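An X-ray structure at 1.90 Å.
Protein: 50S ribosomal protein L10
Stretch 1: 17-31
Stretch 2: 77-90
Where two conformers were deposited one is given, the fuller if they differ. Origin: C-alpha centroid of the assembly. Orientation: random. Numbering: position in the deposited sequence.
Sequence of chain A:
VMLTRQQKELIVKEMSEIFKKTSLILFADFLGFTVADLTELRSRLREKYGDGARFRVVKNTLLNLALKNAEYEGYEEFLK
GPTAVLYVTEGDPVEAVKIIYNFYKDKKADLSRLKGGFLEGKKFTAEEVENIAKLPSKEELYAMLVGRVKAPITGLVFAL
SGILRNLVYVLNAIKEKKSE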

# COMPACT_ATOMS: atom_id res chain seq x y z
N GLU A 17 -13.51 -7.23 33.38
CA GLU A 17 -13.74 -8.42 32.58
C GLU A 17 -14.18 -8.02 31.17
O GLU A 17 -13.82 -8.68 30.21
CB GLU A 17 -14.79 -9.31 33.25
CG GLU A 17 -14.32 -9.88 34.59
CD GLU A 17 -15.39 -10.66 35.32
OE1 GLU A 17 -16.47 -10.10 35.59
OE2 GLU A 17 -15.14 -11.85 35.64
N ILE A 18 -14.95 -6.95 31.05
CA ILE A 18 -15.38 -6.52 29.73
C ILE A 18 -14.16 -6.09 28.93
O ILE A 18 -13.95 -6.56 27.81
CB ILE A 18 -16.37 -5.34 29.79
CG1 ILE A 18 -17.74 -5.83 30.28
CG2 ILE A 18 -16.52 -4.71 28.41
CD1 ILE A 18 -18.72 -4.71 30.54
N PHE A 19 -13.34 -5.22 29.51
CA PHE A 19 -12.14 -4.74 28.83
C PHE A 19 -11.16 -5.85 28.47
O PHE A 19 -10.28 -5.67 27.63
CB PHE A 19 -11.41 -3.67 29.67
CG PHE A 19 -12.17 -2.39 29.84
CD1 PHE A 19 -13.22 -2.05 28.98
CD2 PHE A 19 -11.83 -1.49 30.85
CE1 PHE A 19 -13.91 -0.86 29.13
CE2 PHE A 19 -12.52 -0.29 31.01
CZ PHE A 19 -13.56 0.03 30.14
N LYS A 20 -11.31 -7.01 29.11
CA LYS A 20 -10.44 -8.13 28.81
C LYS A 20 -10.85 -8.83 27.51
O LYS A 20 -10.09 -9.63 26.97
CB LYS A 20 -10.44 -9.16 29.95
CG LYS A 20 -9.64 -8.77 31.17
CD LYS A 20 -9.49 -9.95 32.12
CE LYS A 20 -8.75 -11.11 31.46
NZ LYS A 20 -8.77 -12.34 32.30
N LYS A 21 -12.04 -8.53 27.02
CA LYS A 21 -12.49 -9.18 25.79
C LYS A 21 -12.82 -8.24 24.63
O LYS A 21 -13.19 -8.69 23.56
CB LYS A 21 -13.71 -10.06 26.07
CG LYS A 21 -15.03 -9.31 26.18
CD LYS A 21 -16.20 -10.26 25.88
CE LYS A 21 -17.52 -9.52 25.75
NZ LYS A 21 -18.60 -10.39 25.18
N THR A 22 -12.69 -6.94 24.86
CA THR A 22 -12.99 -5.94 23.84
C THR A 22 -11.94 -5.88 22.73
O THR A 22 -10.78 -6.21 22.96
CB THR A 22 -13.08 -4.55 24.46
OG1 THR A 22 -11.93 -4.33 25.29
CG2 THR A 22 -14.36 -4.43 25.28
N SER A 23 -12.36 -5.45 21.55
CA SER A 23 -11.46 -5.32 20.41
C SER A 23 -11.19 -3.84 20.16
O SER A 23 -10.35 -3.47 19.35
CB SER A 23 -12.08 -5.97 19.16
OG SER A 23 -13.22 -5.24 18.71
N LEU A 24 -11.92 -3.00 20.88
CA LEU A 24 -11.78 -1.56 20.79
C LEU A 24 -12.23 -0.90 22.08
O LEU A 24 -13.23 -1.29 22.69
CB LEU A 24 -12.62 -0.99 19.62
CG LEU A 24 -12.82 0.53 19.67
CD1 LEU A 24 -11.49 1.22 19.39
CD2 LEU A 24 -13.86 0.99 18.64
N ILE A 25 -11.46 0.10 22.50
CA ILE A 25 -11.75 0.91 23.67
C ILE A 25 -11.31 2.30 23.19
O ILE A 25 -10.12 2.52 22.96
CB ILE A 25 -10.91 0.51 24.92
CG1 ILE A 25 -11.27 -0.90 25.37
CG2 ILE A 25 -11.20 1.48 26.07
CD1 ILE A 25 -10.41 -1.43 26.55
N LEU A 26 -12.26 3.20 22.98
CA LEU A 26 -11.94 4.55 22.55
C LEU A 26 -12.49 5.53 23.58
O LEU A 26 -13.65 5.45 23.99
CB LEU A 26 -12.52 4.81 21.15
CG LEU A 26 -12.28 6.20 20.53
CD1 LEU A 26 -12.40 6.14 19.02
CD2 LEU A 26 -13.26 7.19 21.12
N PHE A 27 -11.63 6.45 24.01
CA PHE A 27 -12.00 7.42 25.02
C PHE A 27 -12.41 8.74 24.40
O PHE A 27 -11.65 9.31 23.62
CB PHE A 27 -10.83 7.63 25.96
CG PHE A 27 -10.36 6.35 26.60
CD1 PHE A 27 -10.98 5.87 27.75
CD2 PHE A 27 -9.30 5.63 26.04
CE1 PHE A 27 -10.56 4.67 28.34
CE2 PHE A 27 -8.87 4.43 26.63
CZ PHE A 27 -9.50 3.95 27.78
N ALA A 28 -13.59 9.21 24.77
CA ALA A 28 -14.14 10.46 24.23
C ALA A 28 -14.65 11.45 25.26
O ALA A 28 -15.18 11.08 26.32
CB ALA A 28 -15.26 10.13 23.25
N ASP A 29 -14.50 12.73 24.94
CA ASP A 29 -15.00 13.82 25.77
C ASP A 29 -16.40 14.04 25.22
O ASP A 29 -16.56 14.47 24.08
CB ASP A 29 -14.16 15.08 25.55
CG ASP A 29 -14.74 16.31 26.23
OD1 ASP A 29 -15.93 16.29 26.61
OD2 ASP A 29 -14.00 17.31 26.36
N PHE A 30 -17.42 13.75 26.02
CA PHE A 30 -18.80 13.90 25.57
C PHE A 30 -19.54 15.02 26.31
O PHE A 30 -20.78 15.10 26.28
CB PHE A 30 -19.54 12.57 25.74
CG PHE A 30 -20.77 12.43 24.88
CD1 PHE A 30 -20.67 12.47 23.49
CD2 PHE A 30 -22.03 12.24 25.46
CE1 PHE A 30 -21.80 12.32 22.68
CE2 PHE A 30 -23.16 12.10 24.66
CZ PHE A 30 -23.05 12.14 23.27
N LEU A 31 -18.77 15.88 26.97
CA LEU A 31 -19.33 17.01 27.72
C LEU A 31 -20.11 17.93 26.79
O LEU A 31 -19.71 18.15 25.65
CB LEU A 31 -18.21 17.80 28.40
CG LEU A 31 -17.39 17.07 29.46
CD1 LEU A 31 -16.18 17.90 29.85
CD2 LEU A 31 -18.26 16.79 30.67
N GLU A 77 -3.27 9.04 30.28
CA GLU A 77 -3.41 10.29 29.54
C GLU A 77 -4.79 10.43 28.90
O GLU A 77 -5.17 11.53 28.48
CB GLU A 77 -2.33 10.39 28.46
CG GLU A 77 -2.21 9.17 27.57
CD GLU A 77 -1.42 9.44 26.31
OE1 GLU A 77 -0.98 8.47 25.66
OE2 GLU A 77 -1.25 10.63 25.97
N PHE A 78 -5.52 9.33 28.82
CA PHE A 78 -6.86 9.32 28.23
C PHE A 78 -7.97 9.60 29.24
O PHE A 78 -9.12 9.81 28.85
CB PHE A 78 -7.14 7.96 27.57
CG PHE A 78 -6.25 7.63 26.41
CD1 PHE A 78 -5.74 6.34 26.25
CD2 PHE A 78 -5.94 8.59 25.44
CE1 PHE A 78 -4.94 6.02 25.16
CE2 PHE A 78 -5.14 8.27 24.34
CZ PHE A 78 -4.64 6.98 24.20
N LEU A 79 -7.64 9.60 30.53
CA LEU A 79 -8.65 9.79 31.57
C LEU A 79 -8.64 11.13 32.28
O LEU A 79 -9.06 11.23 33.44
CB LEU A 79 -8.52 8.67 32.61
CG LEU A 79 -8.52 7.25 32.05
CD1 LEU A 79 -8.33 6.26 33.19
CD2 LEU A 79 -9.82 6.98 31.30
N LYS A 80 -8.19 12.17 31.59
CA LYS A 80 -8.16 13.50 32.19
C LYS A 80 -9.50 14.20 32.01
O LYS A 80 -9.81 14.70 30.93
CB LYS A 80 -7.03 14.33 31.56
CG LYS A 80 -5.63 13.82 31.89
CD LYS A 80 -5.37 13.87 33.39
CE LYS A 80 -3.92 13.52 33.74
NZ LYS A 80 -3.56 12.11 33.42
N GLY A 81 -10.29 14.22 33.08
CA GLY A 81 -11.60 14.86 33.04
C GLY A 81 -12.69 13.86 32.72
O GLY A 81 -12.40 12.72 32.39
N PRO A 82 -13.97 14.26 32.82
CA PRO A 82 -15.08 13.35 32.52
C PRO A 82 -14.87 12.69 31.15
O PRO A 82 -14.70 13.38 30.14
CB PRO A 82 -16.31 14.26 32.57
CG PRO A 82 -15.75 15.63 32.28
CD PRO A 82 -14.47 15.63 33.06
N THR A 83 -14.89 11.37 31.13
CA THR A 83 -14.64 10.63 29.90
C THR A 83 -15.64 9.53 29.62
O THR A 83 -15.98 8.74 30.49
CB THR A 83 -13.24 10.01 29.93
OG1 THR A 83 -12.28 11.01 30.28
CG2 THR A 83 -12.89 9.43 28.57
N ALA A 84 -16.12 9.49 28.38
CA ALA A 84 -17.06 8.47 27.97
C ALA A 84 -16.22 7.41 27.29
O ALA A 84 -15.11 7.69 26.82
CB ALA A 84 -18.08 9.05 26.99
N VAL A 85 -16.73 6.19 27.22
CA VAL A 85 -15.97 5.12 26.61
C VAL A 85 -16.77 4.34 25.57
O VAL A 85 -17.90 3.91 25.83
CB VAL A 85 -15.43 4.15 27.72
CG1 VAL A 85 -16.55 3.39 28.38
CG2 VAL A 85 -14.45 3.21 27.13
N LEU A 86 -16.17 4.17 24.40
CA LEU A 86 -16.79 3.44 23.30
C LEU A 86 -16.05 2.12 23.16
O LEU A 86 -14.85 2.11 22.89
CB LEU A 86 -16.66 4.25 22.01
CG LEU A 86 -17.25 3.75 20.68
CD1 LEU A 86 -17.03 4.82 19.61
CD2 LEU A 86 -16.61 2.45 20.27
N TYR A 87 -16.74 1.00 23.35
CA TYR A 87 -16.06 -0.27 23.23
C TYR A 87 -16.85 -1.27 22.41
O TYR A 87 -18.08 -1.18 22.32
CB TYR A 87 -15.69 -0.84 24.61
CG TYR A 87 -16.84 -1.08 25.54
CD1 TYR A 87 -17.67 -2.19 25.40
CD2 TYR A 87 -17.09 -0.21 26.60
CE1 TYR A 87 -18.70 -2.43 26.30
CE2 TYR A 87 -18.12 -0.44 27.50
CZ TYR A 87 -18.92 -1.55 27.34
OH TYR A 87 -19.93 -1.79 28.24
N VAL A 88 -16.12 -2.19 21.79
CA VAL A 88 -16.71 -3.23 20.95
C VAL A 88 -16.39 -4.61 21.51
O VAL A 88 -15.24 -4.92 21.80
CB VAL A 88 -16.17 -3.14 19.50
CG1 VAL A 88 -16.69 -4.32 18.68
CG2 VAL A 88 -16.61 -1.82 18.87
N THR A 89 -17.43 -5.43 21.67
CA THR A 89 -17.24 -6.77 22.19
C THR A 89 -17.51 -7.81 21.10
O THR A 89 -17.06 -8.96 21.21
CB THR A 89 -18.16 -7.04 23.41
OG1 THR A 89 -19.50 -6.65 23.11
CG2 THR A 89 -17.68 -6.25 24.62
N GLU A 90 -18.24 -7.42 20.06
CA GLU A 90 -18.52 -8.34 18.97
C GLU A 90 -18.62 -7.59 17.64
O GLU A 90 -19.29 -6.57 17.56
CB GLU A 90 -19.82 -9.11 19.21
CG GLU A 90 -19.95 -10.29 18.25
CD GLU A 90 -21.27 -11.04 18.37
OE1 GLU A 90 -21.37 -12.12 17.76
OE2 GLU A 90 -22.20 -10.55 19.05
O HOH W 1 -14.65 -10.89 22.68
O HOH W 2 -17.37 12.90 28.59

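The backbone does the first work. Strands 24-28 and 83-88 run antiparallel, and narrow pairs of hydrogen bonds join them: Leu-26 N to Leu-86 O at 2.8 Å with Leu-86 N to Leu-26 O at 2.9 Å, then Ala-28 N to Ala-84 O at 3.0 Å with Ala-84 N to Ala-28 O at 2.8 Å. Toward the other end, Val-88 N reaches Leu-24 O at 3.2 Å, but Val-88 O is taken by Ser-23 N at 2.9 Å. Leu-24 N is buried without a partner.

Alternation then sorts the side chains. One face carries Leu-24, Leu-26, Ala-28, Ala-84, Leu-86 and Val-88, all apolar, as a buried surface demands; Leu-24 CD2 packs 3.5 Å from Leu-86 CD2 and 3.9 Å from Val-88 CG2. Ala-84 CB lies 4.0 Å from Phe-30 CB.

The other face is richer in rings. Phe-27, with chi1 in m, receives Phe-78 CB over one face, 3.5 Å from Phe-27 CD2; the two rings are nearly parallel but slid apart and barely overlap; Phe-78 CB makes the CH-pi contact, 4.0 Å from the Phe-27 ring centroid. Thr-83 CG2 meets the edge of the Phe-27 ring, while branched Val-85 places CG2 3.8 Å from Ile-25 CG2. Tyr-87, chi1 in p, offers a ring face to Ile-18 CG2, 3.8 Å from Tyr-87 CE1, tying the helix to the strand.

Water joins the stretches at both ends. One water accepts from Phe-30 N at 2.7 Å and donates weakly to Pro-82 O at 3.1 Å; another donates to Lys-21 O at 2.8 Å and weakly to Thr-89 O at 3.4 Å. Exposed Lys-21 still contributes its aliphatic length, with CE 3.5 Å from Thr-89 CG2. Altogether 1048 Å² is buried, counting both sides.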